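Local coordinates for protein ribonucleoside-diphosphate reductase, alpha chain (Actinobacillus ureae ATCC 25976, PDB 6DQX) that probably reduces ribonucleoside diphosphates to deoxyribonucleotides as the catalytic alpha subunit of a class Id ribonucleotide reductase, at residues M412-T417 against Q518-N523; L348-W353 against P429-F434; F85-P90 against C291-N296; Q371-I376 against A510-Y515; L248-N253 against T541-G546. All blocks are in the same frame, centred on the assembly; numbering follows the deposited sequence.

Interaction 1: residues M412-T417 against Q518-N523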
# COMPACT_ATOMS: atom_id res chain seq x y z
N MET A 412 32.77 -1.98 5.56
CA MET A 412 32.90 -2.92 4.42
C MET A 412 31.77 -3.90 4.23
O MET A 412 31.26 -4.46 5.19
CB MET A 412 34.23 -3.71 4.52
CG MET A 412 35.45 -2.84 4.27
SD MET A 412 37.00 -3.75 4.47
CE MET A 412 36.81 -4.77 3.01
N SER A 413 31.43 -4.13 2.97
CA SER A 413 30.42 -5.11 2.61
C SER A 413 30.68 -5.52 1.19
O SER A 413 31.05 -4.68 0.35
CB SER A 413 29.01 -4.48 2.73
OG SER A 413 28.83 -3.44 1.80
N ILE A 414 30.41 -6.78 0.86
CA ILE A 414 30.71 -7.26 -0.50
C ILE A 414 29.44 -7.49 -1.30
O ILE A 414 28.88 -8.58 -1.35
CB ILE A 414 31.63 -8.53 -0.48
CG1 ILE A 414 32.81 -8.34 0.46
CG2 ILE A 414 32.04 -8.92 -1.89
CD1 ILE A 414 33.66 -7.11 0.19
N ALA A 415 28.98 -6.41 -1.91
CA ALA A 415 27.80 -6.44 -2.78
C ALA A 415 28.07 -7.13 -4.15
O ALA A 415 29.21 -7.26 -4.59
CB ALA A 415 27.31 -5.03 -3.01
N PRO A 416 26.98 -7.51 -4.85
CA PRO A 416 27.14 -7.98 -6.22
C PRO A 416 27.55 -6.81 -7.11
O PRO A 416 27.25 -5.66 -6.78
CB PRO A 416 25.71 -8.46 -6.59
CG PRO A 416 24.97 -8.53 -5.30
CD PRO A 416 25.56 -7.45 -4.47
N THR A 417 28.28 -7.05 -8.17
CA THR A 417 28.80 -5.93 -8.99
C THR A 417 28.68 -6.22 -10.49
O THR A 417 29.55 -5.83 -11.26
CB THR A 417 30.28 -5.59 -8.66
OG1 THR A 417 31.12 -6.66 -9.07
CG2 THR A 417 30.52 -5.28 -7.21
N GLN A 518 30.40 -5.94 7.77
CA GLN A 518 29.08 -6.34 7.30
C GLN A 518 29.17 -7.75 6.71
O GLN A 518 29.77 -8.66 7.34
CB GLN A 518 28.48 -5.31 6.36
CG GLN A 518 28.36 -3.89 6.92
CD GLN A 518 27.27 -3.09 6.21
OE1 GLN A 518 26.10 -3.48 6.22
NE2 GLN A 518 27.66 -2.02 5.54
N GLY A 519 28.59 -7.96 5.54
CA GLY A 519 28.50 -9.31 4.97
C GLY A 519 28.94 -9.39 3.55
O GLY A 519 29.64 -8.49 3.01
N GLN A 520 28.55 -10.50 2.92
CA GLN A 520 28.98 -10.79 1.59
C GLN A 520 27.86 -11.48 0.79
O GLN A 520 27.28 -12.43 1.28
CB GLN A 520 30.19 -11.77 1.60
CG GLN A 520 31.37 -11.34 2.43
CD GLN A 520 32.41 -12.46 2.45
OE1 GLN A 520 32.93 -12.84 1.39
NE2 GLN A 520 32.65 -13.03 3.62
N SER A 521 27.59 -10.98 -0.42
CA SER A 521 26.60 -11.62 -1.31
C SER A 521 27.25 -12.79 -2.00
O SER A 521 28.05 -12.60 -2.91
CB SER A 521 26.08 -10.64 -2.36
OG SER A 521 25.63 -9.48 -1.71
N ILE A 522 26.92 -13.98 -1.55
CA ILE A 522 27.55 -15.18 -2.00
C ILE A 522 26.54 -16.05 -2.73
O ILE A 522 25.63 -16.63 -2.11
CB ILE A 522 28.21 -15.93 -0.84
CG1 ILE A 522 29.29 -15.04 -0.20
CG2 ILE A 522 28.72 -17.31 -1.29
CD1 ILE A 522 30.53 -14.76 -1.06
N ASN A 523 26.77 -16.15 -4.03
CA ASN A 523 26.06 -17.09 -4.92
C ASN A 523 26.83 -18.39 -5.03
O ASN A 523 28.04 -18.42 -4.89
CB ASN A 523 25.91 -16.48 -6.32
CG ASN A 523 24.99 -15.26 -6.34
OD1 ASN A 523 23.96 -15.26 -5.69
ND2 ASN A 523 25.37 -14.22 -7.09
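I414 sits between G519 and S521, giving a bond to one and taking a bond from the other, and the two chains run nearly parallel, 14° apart end to end. The backbone bonds come first. I414 N donates to G519 O at 2.9 Å, and I414 O receives S521 N at 2.9 Å with an almost straight N-H...O of 178°. This is the pattern of a parallel bridge, with I414 opposite Q520. Further back, Q518 N donates to M412 O at 3.1 Å. A CA-H of S413 adds a weaker approach to G519 O.

Side-chain packing flanks the bridge. I414 and Q520 run side by side in the same direction, CG1 of I414 resting 3.9 Å from CG of Q520. Near the start, the CB atoms of S413 and Q518 meet at 3.8 Å. At the other end, S521 OG is turned beside its own backbone N (chi1 -52°), where it lies in plain van der Waals contact with P416, 3.4 Å from its CD.

The polar tips are engaged elsewhere. S521 OG bonds C275 O and Q518 OE1 takes M279 N, both in a loop whose sequence suggests the finger loop that enters the barrel in this family. Q520 NE2 goes instead to Q513 OE1 and A509 O in helix 502-513.

With S413 also backbone-bonded to L348, the pairing carries the wall's hydrogen bonding on from strand 347-351 through two irregular segments. The chemistry implies that main-chain bonds set the register in a buried interior, while the glutamine and serine tips tie these segments to the loop and helix around them.

Interaction 2: residues L348-W353 against P429-F434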
# COMPACT_ATOMS: atom_id res chain seq x y z
N LEU A 348 31.97 -0.27 1.69
CA LEU A 348 33.01 -0.33 0.67
C LEU A 348 33.23 -1.82 0.33
O LEU A 348 33.42 -2.66 1.23
CB LEU A 348 34.31 0.29 1.18
CG LEU A 348 35.52 0.29 0.23
CD1 LEU A 348 36.34 1.56 0.44
CD2 LEU A 348 36.39 -0.97 0.39
N GLY A 349 33.18 -2.14 -0.95
CA GLY A 349 33.28 -3.50 -1.46
C GLY A 349 34.44 -3.69 -2.40
O GLY A 349 35.37 -2.88 -2.45
N VAL A 350 34.35 -4.76 -3.20
CA VAL A 350 35.40 -5.13 -4.15
C VAL A 350 34.82 -5.72 -5.41
O VAL A 350 33.66 -6.15 -5.42
CB VAL A 350 36.38 -6.22 -3.57
CG1 VAL A 350 37.01 -5.70 -2.29
CG2 VAL A 350 35.67 -7.55 -3.33
N LEU A 351 35.61 -5.68 -6.47
CA LEU A 351 35.36 -6.52 -7.65
C LEU A 351 36.70 -6.94 -8.25
O LEU A 351 37.75 -6.51 -7.79
CB LEU A 351 34.49 -5.79 -8.67
CG LEU A 351 34.81 -4.33 -8.99
CD1 LEU A 351 35.98 -4.19 -9.93
CD2 LEU A 351 33.57 -3.65 -9.59
N GLY A 352 36.65 -7.87 -9.20
CA GLY A 352 37.86 -8.29 -9.89
C GLY A 352 38.71 -9.27 -9.13
O GLY A 352 39.90 -9.39 -9.42
N TRP A 353 38.14 -9.97 -8.13
CA TRP A 353 38.90 -11.01 -7.40
C TRP A 353 39.42 -12.11 -8.33
O TRP A 353 40.62 -12.41 -8.34
CB TRP A 353 37.99 -11.64 -6.35
CG TRP A 353 38.48 -12.85 -5.59
CD1 TRP A 353 37.78 -14.01 -5.38
CD2 TRP A 353 39.75 -13.03 -4.93
NE1 TRP A 353 38.53 -14.89 -4.62
CE2 TRP A 353 39.74 -14.31 -4.32
CE3 TRP A 353 40.88 -12.22 -4.77
CZ2 TRP A 353 40.84 -14.82 -3.60
CZ3 TRP A 353 41.99 -12.75 -4.05
CH2 TRP A 353 41.94 -14.02 -3.47
N PRO A 429 33.04 -10.33 -11.50
CA PRO A 429 32.10 -9.74 -10.53
C PRO A 429 32.43 -10.03 -9.07
O PRO A 429 32.72 -11.16 -8.74
CB PRO A 429 30.77 -10.36 -10.92
CG PRO A 429 31.10 -11.62 -11.59
CD PRO A 429 32.49 -11.56 -12.11
N SER A 430 32.43 -8.99 -8.22
CA SER A 430 32.70 -9.11 -6.78
C SER A 430 33.77 -10.15 -6.49
O SER A 430 34.90 -10.02 -6.99
CB SER A 430 31.41 -9.29 -5.92
OG SER A 430 30.83 -10.56 -6.06
N VAL A 431 33.44 -11.16 -5.69
CA VAL A 431 34.37 -12.25 -5.35
C VAL A 431 33.99 -13.53 -6.09
O VAL A 431 34.45 -14.60 -5.78
CB VAL A 431 34.40 -12.52 -3.83
CG1 VAL A 431 35.07 -11.36 -3.11
CG2 VAL A 431 33.00 -12.76 -3.23
N GLU A 432 33.11 -13.41 -7.07
CA GLU A 432 32.55 -14.57 -7.75
C GLU A 432 33.49 -15.00 -8.89
O GLU A 432 34.12 -14.16 -9.52
CB GLU A 432 31.18 -14.13 -8.31
CG GLU A 432 30.12 -15.18 -8.46
CD GLU A 432 28.77 -14.56 -8.80
OE1 GLU A 432 28.49 -14.44 -9.99
OE2 GLU A 432 28.00 -14.18 -7.88
N PRO A 433 33.57 -16.32 -9.18
CA PRO A 433 34.28 -16.69 -10.39
C PRO A 433 33.57 -16.17 -11.63
O PRO A 433 32.34 -16.03 -11.64
CB PRO A 433 34.24 -18.24 -10.37
CG PRO A 433 33.94 -18.61 -8.95
CD PRO A 433 33.08 -17.49 -8.44
N PHE A 434 34.34 -15.88 -12.67
CA PHE A 434 33.81 -15.72 -14.01
C PHE A 434 32.88 -16.86 -14.37
O PHE A 434 33.20 -18.02 -14.11
CB PHE A 434 34.92 -15.68 -15.05
CG PHE A 434 35.59 -14.35 -15.20
CD1 PHE A 434 34.88 -13.22 -15.60
CD2 PHE A 434 36.97 -14.23 -15.04
CE1 PHE A 434 35.51 -12.00 -15.78
CE2 PHE A 434 37.61 -13.01 -15.23
CZ PHE A 434 36.88 -11.90 -15.61
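The backbone of the type II' turn P429-E432 abuts the end of strand 347-351, with S430 CA pointing its hydrogen almost straight (172°) at V350 O, 3.4 Å away. A second CA-H contact runs the other way, from L351 CA to S430 O at 3.6 Å. That same carbonyl oxygen takes W353 N in a weak hydrogen bond of 3.4 Å, so S430 O reaches both the last strand residue and the first turn of helix 353-359. The turn itself is closed by E432 N on P429 O, 2.8 Å.

V431 carries the side-chain part. Its CG1 meets CG2 of V350 at 3.9 Å, the two valines crossing obliquely. On W353, CG lies anti to the backbone N (chi1 172°), which swings the indole across V431: CD1 comes within 4.0 Å of V431 CB, and V431 O approaches the indole edge near its plane, 3.4 Å from CD1. The ring's polar tip is used elsewhere, NE1 bonding OE1 of Q508, while R512 makes a cation-pi contact with the indole. I376 and N373 of helix 367-395 also pack on it.

S430 and E432 tie the turn to its other neighbours, S430 N bonding T417 OG1 and E432 forming a salt bridge with K418. The whole arrangement is that of a strand-to-helix junction in an alpha/beta barrel: the chain leaves strand 347-351 through G352, at positive phi, and a turn from a later loop packs against that corner, here in the ten-stranded barrel of the ribonucleotide reductase large subunit.

Interaction 3: residues F85-P90 against C291-N296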
# COMPACT_ATOMS: atom_id res chain seq x y z
N PHE A 85 38.73 2.23 -8.88
CA PHE A 85 37.41 2.48 -8.24
C PHE A 85 36.26 2.17 -9.15
O PHE A 85 36.23 2.64 -10.29
CB PHE A 85 37.18 3.98 -7.93
CG PHE A 85 38.05 4.56 -6.89
CD1 PHE A 85 38.80 3.78 -6.02
CD2 PHE A 85 38.09 5.95 -6.74
CE1 PHE A 85 39.60 4.37 -5.07
CE2 PHE A 85 38.88 6.54 -5.77
CZ PHE A 85 39.64 5.74 -4.94
N SER A 86 35.26 1.49 -8.62
CA SER A 86 33.95 1.43 -9.24
C SER A 86 33.00 2.19 -8.31
O SER A 86 33.09 2.04 -7.11
CB SER A 86 33.52 -0.03 -9.37
OG SER A 86 32.13 -0.17 -9.52
N LEU A 87 32.10 2.99 -8.89
CA LEU A 87 31.11 3.74 -8.12
C LEU A 87 29.76 3.10 -8.35
O LEU A 87 29.50 2.53 -9.43
CB LEU A 87 31.07 5.21 -8.55
CG LEU A 87 32.40 5.93 -8.66
CD1 LEU A 87 32.16 7.36 -9.06
CD2 LEU A 87 33.17 5.86 -7.35
N SER A 88 28.89 3.18 -7.34
CA SER A 88 27.58 2.56 -7.42
C SER A 88 26.70 3.30 -8.43
O SER A 88 26.92 4.49 -8.71
CB SER A 88 26.88 2.57 -6.07
OG SER A 88 26.47 3.89 -5.75
N SER A 89 25.69 2.60 -8.93
CA SER A 89 24.79 3.24 -9.90
C SER A 89 24.01 4.43 -9.32
O SER A 89 23.85 5.40 -10.02
CB SER A 89 23.89 2.22 -10.61
OG SER A 89 22.99 1.60 -9.75
N PRO A 90 23.55 4.36 -8.04
CA PRO A 90 22.95 5.58 -7.46
C PRO A 90 23.90 6.78 -7.39
O PRO A 90 23.47 7.92 -7.55
CB PRO A 90 22.52 5.13 -6.06
CG PRO A 90 22.30 3.66 -6.19
CD PRO A 90 23.40 3.22 -7.11
N CYS A 291 25.72 3.20 1.62
CA CYS A 291 26.14 3.48 0.26
C CYS A 291 27.35 2.64 -0.03
O CYS A 291 28.00 2.12 0.89
CB CYS A 291 26.44 4.94 0.06
SG CYS A 291 27.69 5.58 1.16
N LEU A 292 27.64 2.49 -1.29
CA LEU A 292 28.70 1.59 -1.70
C LEU A 292 29.48 2.12 -2.84
O LEU A 292 29.02 2.94 -3.62
CB LEU A 292 28.15 0.20 -2.02
CG LEU A 292 27.39 -0.11 -3.29
CD1 LEU A 292 28.32 -0.38 -4.47
CD2 LEU A 292 26.46 -1.31 -3.11
N SER A 293 30.71 1.65 -2.90
CA SER A 293 31.56 1.75 -4.06
C SER A 293 32.62 0.66 -3.81
O SER A 293 32.63 0.06 -2.73
CB SER A 293 32.15 3.15 -4.22
OG SER A 293 31.20 4.09 -4.70
N SER A 294 33.43 0.38 -4.81
CA SER A 294 34.23 -0.87 -4.82
C SER A 294 35.65 -0.69 -5.32
O SER A 294 35.90 0.04 -6.29
CB SER A 294 33.54 -1.94 -5.67
OG SER A 294 32.11 -1.93 -5.46
N MET A 295 36.56 -1.37 -4.64
CA MET A 295 37.95 -1.41 -5.07
C MET A 295 38.17 -2.50 -6.12
O MET A 295 37.71 -3.61 -5.95
CB MET A 295 38.87 -1.68 -3.88
CG MET A 295 38.93 -0.55 -2.85
SD MET A 295 39.54 1.04 -3.44
CE MET A 295 41.15 0.62 -4.08
N ASN A 296 38.93 -2.19 -7.17
CA ASN A 296 39.19 -3.13 -8.24
C ASN A 296 40.42 -3.94 -7.84
O ASN A 296 41.55 -3.45 -7.97
CB ASN A 296 39.47 -2.39 -9.54
CG ASN A 296 39.59 -3.31 -10.73
OD1 ASN A 296 39.56 -4.53 -10.59
ND2 ASN A 296 39.80 -2.73 -11.91
O HOH W 1 30.59 -0.24 -7.19
O HOH W 2 25.48 3.76 -3.10
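M295 is bent at both middle torsions (chi2 -61°, chi3 -57°), which folds its thioether back toward F85 on the neighbouring strand of an antiparallel pair. The sulfur meets the ring at its edge, SD lying 75° off the ring normal and 3.7 Å from CE1, a Met-aromatic contact. F85 and M295, a non-hydrogen-bonded antiparallel pair, lie side by side on one face of the sheet and point the same way. F76 and M80 of helix 72-82 and L312 of helix 308-327 lie against this face, so two helices pack on it.

The next pair is the hydrogen-bonded one. S86 N donates to S294 O at 2.8 Å and S294 N returns a bond to S86 O at 2.9 Å. Both serine side chains stand on the opposite face from F85, where one water bridges them, 2.8 Å from S86 OG and 2.9 Å from S294 OG. L351 of strand 347-351 packs against S86 here. Strand 85-87 thus joins the barrel strand 288-296 along one edge, whereas G349 bonds S293 and M295 on the other.

Past the strand the chain turns into helix 89-94. S88 OG caps that helix at I91 N, and a second water links the same hydroxyl to L292 N, while CB of S88 touches CD1 of L292 at 3.7 Å. CB of S293 presses on S86 O at 3.2 Å. The hydroxyl of S293 donates to the carbonyl behind it, S293 OG to L292 O at 2.7 Å, and S88 N nearby is buried with no partner.

Interaction 4: residues Q371-I376 against A510-Y515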
# COMPACT_ATOMS: atom_id res chain seq x y z
N GLN A 371 45.91 -17.51 0.42
CA GLN A 371 46.90 -16.54 0.90
C GLN A 371 46.61 -15.12 0.45
O GLN A 371 46.72 -14.18 1.24
CB GLN A 371 48.31 -16.90 0.45
CG GLN A 371 48.74 -18.23 1.02
CD GLN A 371 50.16 -18.56 0.60
OE1 GLN A 371 50.48 -18.52 -0.60
NE2 GLN A 371 51.03 -18.83 1.58
N LYS A 372 46.28 -14.97 -0.82
CA LYS A 372 45.94 -13.66 -1.38
C LYS A 372 44.65 -13.08 -0.77
O LYS A 372 44.55 -11.87 -0.53
CB LYS A 372 45.82 -13.73 -2.90
CG LYS A 372 47.12 -14.05 -3.65
CD LYS A 372 48.18 -12.98 -3.47
CE LYS A 372 49.22 -13.07 -4.59
NZ LYS A 372 50.32 -12.15 -4.26
N ASN A 373 43.71 -13.98 -0.51
CA ASN A 373 42.37 -13.60 0.06
C ASN A 373 42.62 -12.96 1.43
O ASN A 373 42.13 -11.88 1.73
CB ASN A 373 41.52 -14.86 0.17
CG ASN A 373 40.05 -14.58 0.38
OD1 ASN A 373 39.50 -13.64 -0.18
ND2 ASN A 373 39.40 -15.41 1.18
N ASN A 374 43.43 -13.64 2.26
CA ASN A 374 43.76 -13.10 3.56
C ASN A 374 44.46 -11.75 3.48
O ASN A 374 44.12 -10.82 4.22
CB ASN A 374 44.65 -14.09 4.34
CG ASN A 374 44.92 -13.62 5.74
OD1 ASN A 374 44.03 -13.65 6.59
ND2 ASN A 374 46.17 -13.21 6.02
N LEU A 375 45.46 -11.64 2.59
CA LEU A 375 46.25 -10.43 2.44
C LEU A 375 45.39 -9.25 2.01
O LEU A 375 45.44 -8.18 2.59
CB LEU A 375 47.34 -10.66 1.38
CG LEU A 375 48.17 -9.42 1.04
CD1 LEU A 375 48.90 -8.88 2.27
CD2 LEU A 375 49.12 -9.77 -0.08
N ILE A 376 44.61 -9.46 0.97
CA ILE A 376 43.79 -8.38 0.40
C ILE A 376 42.78 -7.85 1.41
O ILE A 376 42.70 -6.62 1.65
CB ILE A 376 43.09 -8.86 -0.89
CG1 ILE A 376 44.15 -8.93 -2.00
CG2 ILE A 376 41.95 -7.92 -1.28
CD1 ILE A 376 43.67 -9.50 -3.31
N ALA A 510 34.22 -17.63 4.15
CA ALA A 510 34.41 -17.81 5.59
C ALA A 510 35.73 -17.21 6.04
O ALA A 510 35.77 -16.54 7.08
CB ALA A 510 34.33 -19.28 5.98
N GLN A 511 36.77 -17.41 5.24
CA GLN A 511 38.10 -16.91 5.56
C GLN A 511 38.16 -15.40 5.61
O GLN A 511 38.72 -14.85 6.55
CB GLN A 511 39.13 -17.46 4.59
CG GLN A 511 40.55 -17.00 4.86
CD GLN A 511 41.52 -17.26 3.70
OE1 GLN A 511 41.12 -17.38 2.53
NE2 GLN A 511 42.81 -17.37 4.04
N ARG A 512 37.60 -14.71 4.59
CA ARG A 512 37.65 -13.26 4.56
C ARG A 512 36.64 -12.57 5.50
O ARG A 512 36.82 -11.40 5.82
CB ARG A 512 37.55 -12.73 3.13
CG ARG A 512 36.16 -12.81 2.49
CD ARG A 512 36.15 -12.18 1.10
NE ARG A 512 36.72 -13.03 0.08
CZ ARG A 512 36.07 -13.97 -0.62
NH1 ARG A 512 34.77 -14.21 -0.47
NH2 ARG A 512 36.73 -14.67 -1.52
N GLN A 513 35.62 -13.30 5.97
CA GLN A 513 34.59 -12.72 6.83
C GLN A 513 35.14 -12.05 8.07
O GLN A 513 34.57 -11.05 8.51
CB GLN A 513 33.51 -13.72 7.19
CG GLN A 513 32.26 -13.12 7.86
CD GLN A 513 31.61 -12.02 7.02
OE1 GLN A 513 31.04 -12.29 5.98
NE2 GLN A 513 31.72 -10.77 7.49
N LYS A 514 36.24 -12.56 8.64
CA LYS A 514 36.80 -11.93 9.83
C LYS A 514 37.27 -10.50 9.60
O LYS A 514 37.39 -9.72 10.57
CB LYS A 514 37.93 -12.77 10.46
CG LYS A 514 39.24 -12.77 9.69
CD LYS A 514 40.27 -13.67 10.36
CE LYS A 514 39.98 -15.14 10.10
NZ LYS A 514 40.19 -15.54 8.69
N TYR A 515 37.54 -10.14 8.34
CA TYR A 515 37.98 -8.80 7.99
C TYR A 515 36.87 -7.86 7.49
O TYR A 515 37.17 -6.74 7.09
CB TYR A 515 39.01 -8.90 6.88
CG TYR A 515 40.19 -9.73 7.27
CD1 TYR A 515 40.99 -9.34 8.32
CD2 TYR A 515 40.49 -10.91 6.61
CE1 TYR A 515 42.09 -10.10 8.71
CE2 TYR A 515 41.59 -11.69 7.00
CZ TYR A 515 42.39 -11.26 8.03
OH TYR A 515 43.48 -12.01 8.43
O HOH W 3 42.51 -15.54 7.58
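N373 OD1 is gripped by two nitrogens of R512: NE bonds it at 2.9 Å on a lone pair and in the carbonyl plane, and NH2 adds a weak bond at 3.2 Å. The amide and guanidinium planes stand 79° apart, so the oxygen meets the edge of the guanidinium while its own amide is turned nearly upright to it. CG of R512 lies between its backbone N and carbonyl carbon (chi1 74°), and a bend at chi3 turns NE toward the asparagine.

The other end of the same amide is equally committed. N373 ND2 donates to Q511 OE1 at 2.9 Å and nearly straight (168°), although it comes from well above the carbonyl plane of Q511 and not onto a lone pair. ND2 also bonds Q508 O. With an acceptor end and a donor end both engaged, the flip of the N373 amide is settled. Q511 NE2 crosses to M370 O, binding a second point on the same helix.

One residue further along, N374 OD1 receives Y515 OH in a short bond and, at 2.6 Å, a water that also accepts from K514 NZ. The lysine lies over one face of the Y515 ring, its CG 3.6 Å above the plane, and NZ folds back to Q511 O at 2.7 Å.

The contact therefore joins the flank of helix 367-395 to the C-terminal turn of helix 502-513. R512 NH1 bonds Q520 OE1 on the 518-523 segment, while F377, K378 and Q381 of helix 367-395 pack on Y515.

Interaction 5: residues L248-N253 against T541-G546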
# COMPACT_ATOMS: atom_id res chain seq x y z
N LEU A 248 19.27 -17.06 2.45
CA LEU A 248 19.48 -17.51 3.81
C LEU A 248 20.16 -16.41 4.60
O LEU A 248 21.14 -15.83 4.14
CB LEU A 248 20.33 -18.76 3.81
CG LEU A 248 19.64 -19.95 3.12
CD1 LEU A 248 20.63 -21.08 2.94
CD2 LEU A 248 18.44 -20.40 3.93
N PHE A 249 19.63 -16.13 5.79
CA PHE A 249 20.22 -15.16 6.72
C PHE A 249 20.52 -15.92 7.99
O PHE A 249 19.60 -16.34 8.72
CB PHE A 249 19.28 -13.97 6.91
CG PHE A 249 19.75 -12.97 7.93
CD1 PHE A 249 20.82 -12.13 7.67
CD2 PHE A 249 19.11 -12.85 9.14
CE1 PHE A 249 21.23 -11.20 8.61
CE2 PHE A 249 19.51 -11.92 10.09
CZ PHE A 249 20.59 -11.10 9.82
N PHE A 250 21.80 -16.20 8.22
CA PHE A 250 22.22 -16.89 9.45
C PHE A 250 22.34 -15.90 10.58
O PHE A 250 23.39 -15.34 10.84
CB PHE A 250 23.51 -17.67 9.20
CG PHE A 250 23.35 -18.76 8.20
CD1 PHE A 250 22.42 -19.77 8.43
CD2 PHE A 250 24.08 -18.78 7.02
CE1 PHE A 250 22.25 -20.79 7.51
CE2 PHE A 250 23.90 -19.80 6.09
CZ PHE A 250 23.00 -20.80 6.35
N LYS A 251 21.22 -15.71 11.28
CA LYS A 251 21.05 -14.56 12.15
C LYS A 251 21.98 -14.57 13.34
O LYS A 251 22.38 -13.51 13.84
CB LYS A 251 19.58 -14.44 12.58
CG LYS A 251 18.99 -15.66 13.29
CD LYS A 251 17.53 -15.41 13.63
CE LYS A 251 16.78 -16.69 13.93
NZ LYS A 251 15.40 -16.40 14.45
N ASP A 252 22.35 -15.75 13.82
CA ASP A 252 23.24 -15.81 14.96
C ASP A 252 24.70 -15.49 14.55
O ASP A 252 25.41 -14.80 15.30
CB ASP A 252 23.07 -17.13 15.71
CG ASP A 252 21.69 -17.24 16.39
OD1 ASP A 252 21.19 -16.23 16.97
OD2 ASP A 252 21.11 -18.33 16.34
N ASN A 253 25.10 -15.88 13.34
CA ASN A 253 26.39 -15.46 12.79
C ASN A 253 26.42 -13.95 12.53
O ASN A 253 27.41 -13.28 12.87
CB ASN A 253 26.74 -16.23 11.52
CG ASN A 253 26.97 -17.72 11.76
OD1 ASN A 253 27.18 -18.16 12.90
ND2 ASN A 253 26.87 -18.52 10.69
N THR A 541 27.52 -26.44 6.38
CA THR A 541 28.93 -26.01 6.48
C THR A 541 29.04 -24.49 6.44
O THR A 541 29.79 -23.92 7.24
CB THR A 541 29.76 -26.66 5.38
OG1 THR A 541 29.77 -28.07 5.61
CG2 THR A 541 31.19 -26.12 5.36
N ALA A 542 28.25 -23.85 5.58
CA ALA A 542 28.22 -22.38 5.50
C ALA A 542 27.92 -21.77 6.86
O ALA A 542 28.66 -20.88 7.31
CB ALA A 542 27.21 -21.90 4.47
N GLU A 543 26.86 -22.25 7.52
CA GLU A 543 26.53 -21.77 8.85
C GLU A 543 27.62 -22.10 9.86
O GLU A 543 27.98 -21.26 10.70
CB GLU A 543 25.19 -22.34 9.37
CG GLU A 543 24.79 -21.76 10.73
CD GLU A 543 25.19 -22.58 11.94
OE1 GLU A 543 25.07 -22.07 13.08
OE2 GLU A 543 25.64 -23.74 11.79
N GLU A 544 28.12 -23.33 9.82
CA GLU A 544 29.18 -23.75 10.77
C GLU A 544 30.44 -22.89 10.66
O GLU A 544 31.06 -22.56 11.66
CB GLU A 544 29.58 -25.22 10.58
CG GLU A 544 28.62 -26.19 11.24
CD GLU A 544 28.84 -27.62 10.77
OE1 GLU A 544 30.02 -28.00 10.57
OE2 GLU A 544 27.82 -28.35 10.60
N LEU A 545 30.80 -22.51 9.44
CA LEU A 545 31.99 -21.69 9.21
C LEU A 545 31.82 -20.20 9.49
O LEU A 545 32.78 -19.46 9.43
CB LEU A 545 32.51 -21.93 7.81
CG LEU A 545 33.08 -23.33 7.54
CD1 LEU A 545 33.61 -23.44 6.13
CD2 LEU A 545 34.17 -23.68 8.56
N GLY A 546 30.60 -19.75 9.81
CA GLY A 546 30.33 -18.38 10.24
C GLY A 546 29.79 -17.44 9.17
O GLY A 546 29.75 -16.24 9.42
O HOH W 4 24.51 -19.50 13.49
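N253, in the first turn of helix 251-256, reaches across to the Schellman motif that ends helix 532-544 at G546. Its CB lies 3.7 Å from G546 O, and CG passes 3.7 Å from G546 CA, the positive phi of this glycine suiting the Schellman turn. CG is turned beside the backbone N of N253 (chi1 -66°), which sends the amide to the helix end. There ND2 donates to E543 O at 3.0 Å, in the carbonyl plane and on a lone pair. This oxygen already takes G546 N in the Schellman turn, so two N-H groups hold it. ND2 has a further partner in L547 O, just beyond the motif. The remaining tip atom, OD1, is linked to E543 OE1 through a water, weakly on the asparagine side. That carboxylate oxygen also bonds H216 ND1.

F250 makes the apolar half. It is the centre of an inverse gamma turn between strand 247-249 and helix 251-256, and its backbone bonds K548, close to where strand 549-554 runs antiparallel to 247-249 in the barrel sheet. CB of E543 stands over one face of the ring, offset toward the rim: a CH-pi contact, 3.9 Å from CB to the ring centroid and only 14° off its normal. Beside it, CE2 of F250 touches the methyl CB of A542 at 4.2 Å.

Interactions 1, 2 and 3 follow one another across the barrel wall, centres 9 to 12 Å apart: strand 288-296 bonds strand 347-351, which bonds 412-417, which pairs with 518-523. Interaction 4 packs helices 367-395 and 502-513 about 13 Å from interactions 1 and 2; its Q513 bonds Q518 and Q520 of interaction 1, and its helix 367-395 packs on W353 of interaction 2. Interaction 5 lies about 27 Å from interaction 3, at strand 247-249, and touches interaction 4 through A510 and L545. Along the chain, interaction 3 closes before interactions 1, 2 and 4 open; these three alternate their segments within the span of interaction 5, whose segments alternate with those of interaction 3. Distant residues thus interlock into one barrel.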